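Local coordinates for protein response regulator (Helicobacter pylori, PDB 2PLN) that probably acts as an orphan phosphorelay response regulator that binds promoter DNA to control transcription, this chain being its N-terminal receiver domain, at residues E49-E52 / D53-L57; L74-V77 / S78-E82. One frame throughout, in Å; residues are numbered along the deposited sequence.

Contact 1 (E49-E52 / D53-L57); sequences ESLE and DGEYL
Ser50 caps the start of helix 51-60 by accepting a hydrogen bond from Asp53 N. Ser50 OG lies 2.9 Å from Asp53 N, and the N-H points almost straight at it, at 167°. The hydroxyl is swung opposite its own backbone N (chi1 157°), which lays it against the first turn. Asp53 CB then packs beside the same oxygen, with Ser50 OG to Asp53 CB at 3.3 Å.

The tight part of the contact is this first turn. Ser50 O accepts from Gly54 N at 2.9 Å. Gly54 is buried and has no side chain, so its part is backbone alone. Leu51 O takes Glu55 N at 2.9 Å, and Glu52 O takes Tyr56 N at 3.1 Å. Glu55 CB rests 3.5 Å from Leu51 O. Leu51 and Glu55 also face helix 73-83.

The other side is looser and faces solvent. Glu52 is exposed; beyond CG its chain bends at chi2, and its carboxylate takes no part in the cap. Tyr56 sets only its CB against Glu52 O, and its ring leads off. Glu49 OE2 stands 4.6 Å from Asp53 OD1, two like charges near each other.

Thr48 OG1 hydrogen-bonds both Asp53 OD1 and Ser50 N, so the strand 44-48 end is tied to the cap. The helix N-terminus would probably stabilise the Asp53 carboxylate, and the Thr48 hydrogen bond holds it, which may ease its closeness to Glu49. The chemistry is that of a serine N-cap: a side-chain oxygen satisfies an amide that has no earlier helical carbonyl.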
# COMPACT_ATOMS: atom_id res chain seq x y z
N GLU A 49 8.89 21.61 3.52
CA GLU A 49 8.16 22.02 2.33
C GLU A 49 9.01 21.90 1.07
O GLU A 49 8.54 22.15 -0.07
CB GLU A 49 7.74 23.49 2.52
CG GLU A 49 8.86 24.38 3.10
CD GLU A 49 9.25 24.04 4.55
OE1 GLU A 49 8.36 24.05 5.44
OE2 GLU A 49 10.42 23.78 4.84
N SER A 50 10.28 21.56 1.24
CA SER A 50 11.22 21.54 0.13
C SER A 50 11.75 20.14 -0.15
O SER A 50 12.29 19.46 0.73
CB SER A 50 12.37 22.52 0.41
OG SER A 50 13.54 22.18 -0.32
N LEU A 51 11.58 19.69 -1.39
CA LEU A 51 12.12 18.39 -1.77
C LEU A 51 13.66 18.36 -1.73
O LEU A 51 14.23 17.36 -1.31
CB LEU A 51 11.58 17.94 -3.13
CG LEU A 51 11.98 16.53 -3.56
CD1 LEU A 51 10.85 15.85 -4.37
CD2 LEU A 51 13.28 16.60 -4.34
N GLU A 52 14.32 19.45 -2.14
CA GLU A 52 15.80 19.52 -2.07
C GLU A 52 16.30 19.47 -0.60
O GLU A 52 17.28 18.78 -0.28
CB GLU A 52 16.34 20.73 -2.86
CG GLU A 52 16.18 22.08 -2.19
CD GLU A 52 15.96 23.22 -3.19
OE1 GLU A 52 16.92 23.60 -3.91
OE2 GLU A 52 14.80 23.74 -3.25
N ASP A 53 15.59 20.16 0.28
CA ASP A 53 15.84 20.07 1.71
C ASP A 53 15.68 18.63 2.24
O ASP A 53 16.56 18.11 2.94
CB ASP A 53 14.87 21.00 2.44
CG ASP A 53 15.16 21.09 3.93
OD1 ASP A 53 14.18 21.13 4.71
OD2 ASP A 53 16.31 21.12 4.41
N GLY A 54 14.55 18.01 1.91
CA GLY A 54 14.29 16.62 2.29
C GLY A 54 15.35 15.65 1.82
O GLY A 54 15.82 14.81 2.59
N GLU A 55 15.76 15.76 0.56
CA GLU A 55 16.77 14.87 0.04
C GLU A 55 18.09 15.00 0.82
O GLU A 55 18.72 14.00 1.15
CB GLU A 55 17.00 15.15 -1.42
CG GLU A 55 17.66 14.00 -2.13
CD GLU A 55 17.83 14.24 -3.61
OE1 GLU A 55 17.24 15.18 -4.19
OE2 GLU A 55 18.59 13.46 -4.19
N TYR A 56 18.46 16.24 1.10
CA TYR A 56 19.63 16.54 1.92
C TYR A 56 19.50 16.00 3.33
O TYR A 56 20.41 15.35 3.82
CB TYR A 56 19.91 18.05 1.94
CG TYR A 56 20.96 18.42 2.98
CD1 TYR A 56 22.34 18.31 2.72
CD2 TYR A 56 20.57 18.85 4.24
CE1 TYR A 56 23.28 18.64 3.70
CE2 TYR A 56 21.50 19.17 5.21
CZ TYR A 56 22.85 19.08 4.94
OH TYR A 56 23.74 19.41 5.95
N LEU A 57 18.37 16.26 3.98
CA LEU A 57 18.13 15.70 5.33
C LEU A 57 18.38 14.20 5.42
O LEU A 57 18.93 13.72 6.41
CB LEU A 57 16.72 16.01 5.79
CG LEU A 57 16.47 17.49 6.14
CD1 LEU A 57 14.99 17.71 6.54
CD2 LEU A 57 17.40 17.95 7.28

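Contact 2 (L74-V77 / S78-E82); sequences LSFV and SRIKE
Phe76 CG lies opposite its backbone N (chi1 167°), while Ile80 CG1 lies beside its own N (chi1 -66°). Together these torsions set Ile80 CG1 over one face of the Phe76 ring, one helical turn away. Ile80 CG1 is 3.8 Å from the Phe76 ring centroid, a CH-pi contact over the face. It sits toward the rim, with Phe76 CE2 to Ile80 CG1 at 3.7 Å.

Arg79 meets the same ring from another direction. Its chain bends at chi3, which folds the guanidinium back along the helix. Arg79 NH2 comes to the ring edge, in its plane, and lies 3.7 Å from Phe76 CB. The two planes are 70° apart, so the groups do not stack. One guanidinium face rests on Phe76 CA.

A water joins Arg79 to Ser75. It accepts from Arg79 NH2 at 3.1 Å and lies 2.8 Å from Ser75 OG. It meets the guanidinium at its edge, in plane. Arg79 NE forms a salt bridge with Glu55 of helix 51-60.

Val77 and Lys81 run side by side on another flank. Val77 CG1 is 4.2 Å from Lys81 CG, and Lys81 CG is 3.2 Å from Val77 O. Lys81 NZ pairs with Asp110.

Backbone bonds link Ser78, Arg79, Ile80 and Lys81 to the residues four earlier. This is helix 73-83 of the beta-alpha-beta unit between strands 65-68 and 88-93. Phe76 and Ile80 face helix 51-60, Val77 and Ile80 face strand 88-93, and Leu74 packs on helix 98-106. Glu55 probably offsets the arginine charge, while the water accepts from NH2 and bridges to Ser75 OG; NH2 lies at the Phe76 edge, so this is no cation-pi stack.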
# COMPACT_ATOMS: atom_id res chain seq x y z
N LEU A 74 8.82 11.56 -8.69
CA LEU A 74 9.23 10.28 -9.27
C LEU A 74 10.74 10.13 -9.45
O LEU A 74 11.30 9.07 -9.16
CB LEU A 74 8.51 10.06 -10.59
CG LEU A 74 7.00 9.75 -10.60
CD1 LEU A 74 6.76 8.31 -10.29
CD2 LEU A 74 6.14 10.63 -9.67
N SER A 75 11.42 11.17 -9.94
CA SER A 75 12.89 11.08 -10.05
C SER A 75 13.51 10.94 -8.68
O SER A 75 14.46 10.20 -8.48
CB SER A 75 13.49 12.27 -10.81
OG SER A 75 13.16 13.48 -10.15
N PHE A 76 12.95 11.67 -7.71
CA PHE A 76 13.39 11.58 -6.32
C PHE A 76 13.26 10.15 -5.78
O PHE A 76 14.14 9.66 -5.06
CB PHE A 76 12.56 12.58 -5.52
CG PHE A 76 12.65 12.42 -4.03
CD1 PHE A 76 11.67 11.71 -3.33
CD2 PHE A 76 13.67 13.04 -3.32
CE1 PHE A 76 11.71 11.61 -1.96
CE2 PHE A 76 13.73 12.94 -1.94
CZ PHE A 76 12.74 12.22 -1.26
N VAL A 77 12.16 9.48 -6.14
CA VAL A 77 11.92 8.11 -5.66
C VAL A 77 13.10 7.23 -6.10
O VAL A 77 13.69 6.53 -5.29
CB VAL A 77 10.57 7.55 -6.15
CG1 VAL A 77 10.46 6.07 -5.92
CG2 VAL A 77 9.40 8.28 -5.43
N SER A 78 13.42 7.28 -7.38
CA SER A 78 14.53 6.50 -7.90
C SER A 78 15.88 6.87 -7.25
O SER A 78 16.65 5.99 -6.94
CB SER A 78 14.61 6.65 -9.43
OG SER A 78 15.61 5.79 -9.91
N ARG A 79 16.15 8.16 -7.05
CA ARG A 79 17.43 8.57 -6.41
C ARG A 79 17.58 8.00 -5.01
O ARG A 79 18.65 7.49 -4.63
CB ARG A 79 17.58 10.08 -6.33
CG ARG A 79 17.88 10.76 -7.63
CD ARG A 79 18.39 12.16 -7.44
NE ARG A 79 17.47 13.04 -6.71
CZ ARG A 79 16.39 13.61 -7.26
NH1 ARG A 79 16.07 13.40 -8.54
NH2 ARG A 79 15.62 14.39 -6.52
N ILE A 80 16.48 8.03 -4.24
CA ILE A 80 16.48 7.56 -2.84
C ILE A 80 16.55 6.05 -2.76
O ILE A 80 17.25 5.48 -1.88
CB ILE A 80 15.20 8.09 -2.08
CG1 ILE A 80 15.26 9.61 -1.95
CG2 ILE A 80 15.05 7.39 -0.70
CD1 ILE A 80 16.49 10.13 -1.29
N LYS A 81 15.82 5.38 -3.64
CA LYS A 81 15.84 3.91 -3.72
C LYS A 81 17.24 3.40 -4.07
O LYS A 81 17.61 2.28 -3.68
CB LYS A 81 14.83 3.39 -4.75
CG LYS A 81 13.34 3.46 -4.34
CD LYS A 81 13.09 3.15 -2.88
CE LYS A 81 12.98 1.67 -2.52
NZ LYS A 81 11.98 1.48 -1.36
N GLU A 82 17.99 4.20 -4.81
CA GLU A 82 19.35 3.79 -5.14
C GLU A 82 20.32 4.11 -4.01
O GLU A 82 21.14 3.26 -3.63
CB GLU A 82 19.82 4.29 -6.53
CG GLU A 82 19.98 5.78 -6.75
CD GLU A 82 20.94 6.16 -7.91
OE1 GLU A 82 21.78 5.31 -8.31
OE2 GLU A 82 20.86 7.33 -8.41
O HOH W 1 13.20 15.38 -8.15

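Contacts 1 and 2 lie on neighbouring helices, 51-60 and 73-83, of the receiver domain, whose five parallel strands have the 2-1-3-4-5 order of the CheY fold. Their centres are about 13 Å apart. A salt bridge joins them, with Glu55 OE2 to Arg79 NE at 2.8 Å. Leu51 CD2 packs nearby, 3.7 Å from Phe76 CD2 and 3.9 Å from Arg79 NH2. Glu55 CB lies 4.0 Å from Phe76 CE2. Thus residues one turn apart on helix 51-60 grip the Phe76-Arg79 pair on helix 73-83. Asp64, the predicted phosphorylation position, is unmodified here and belongs to neither contact.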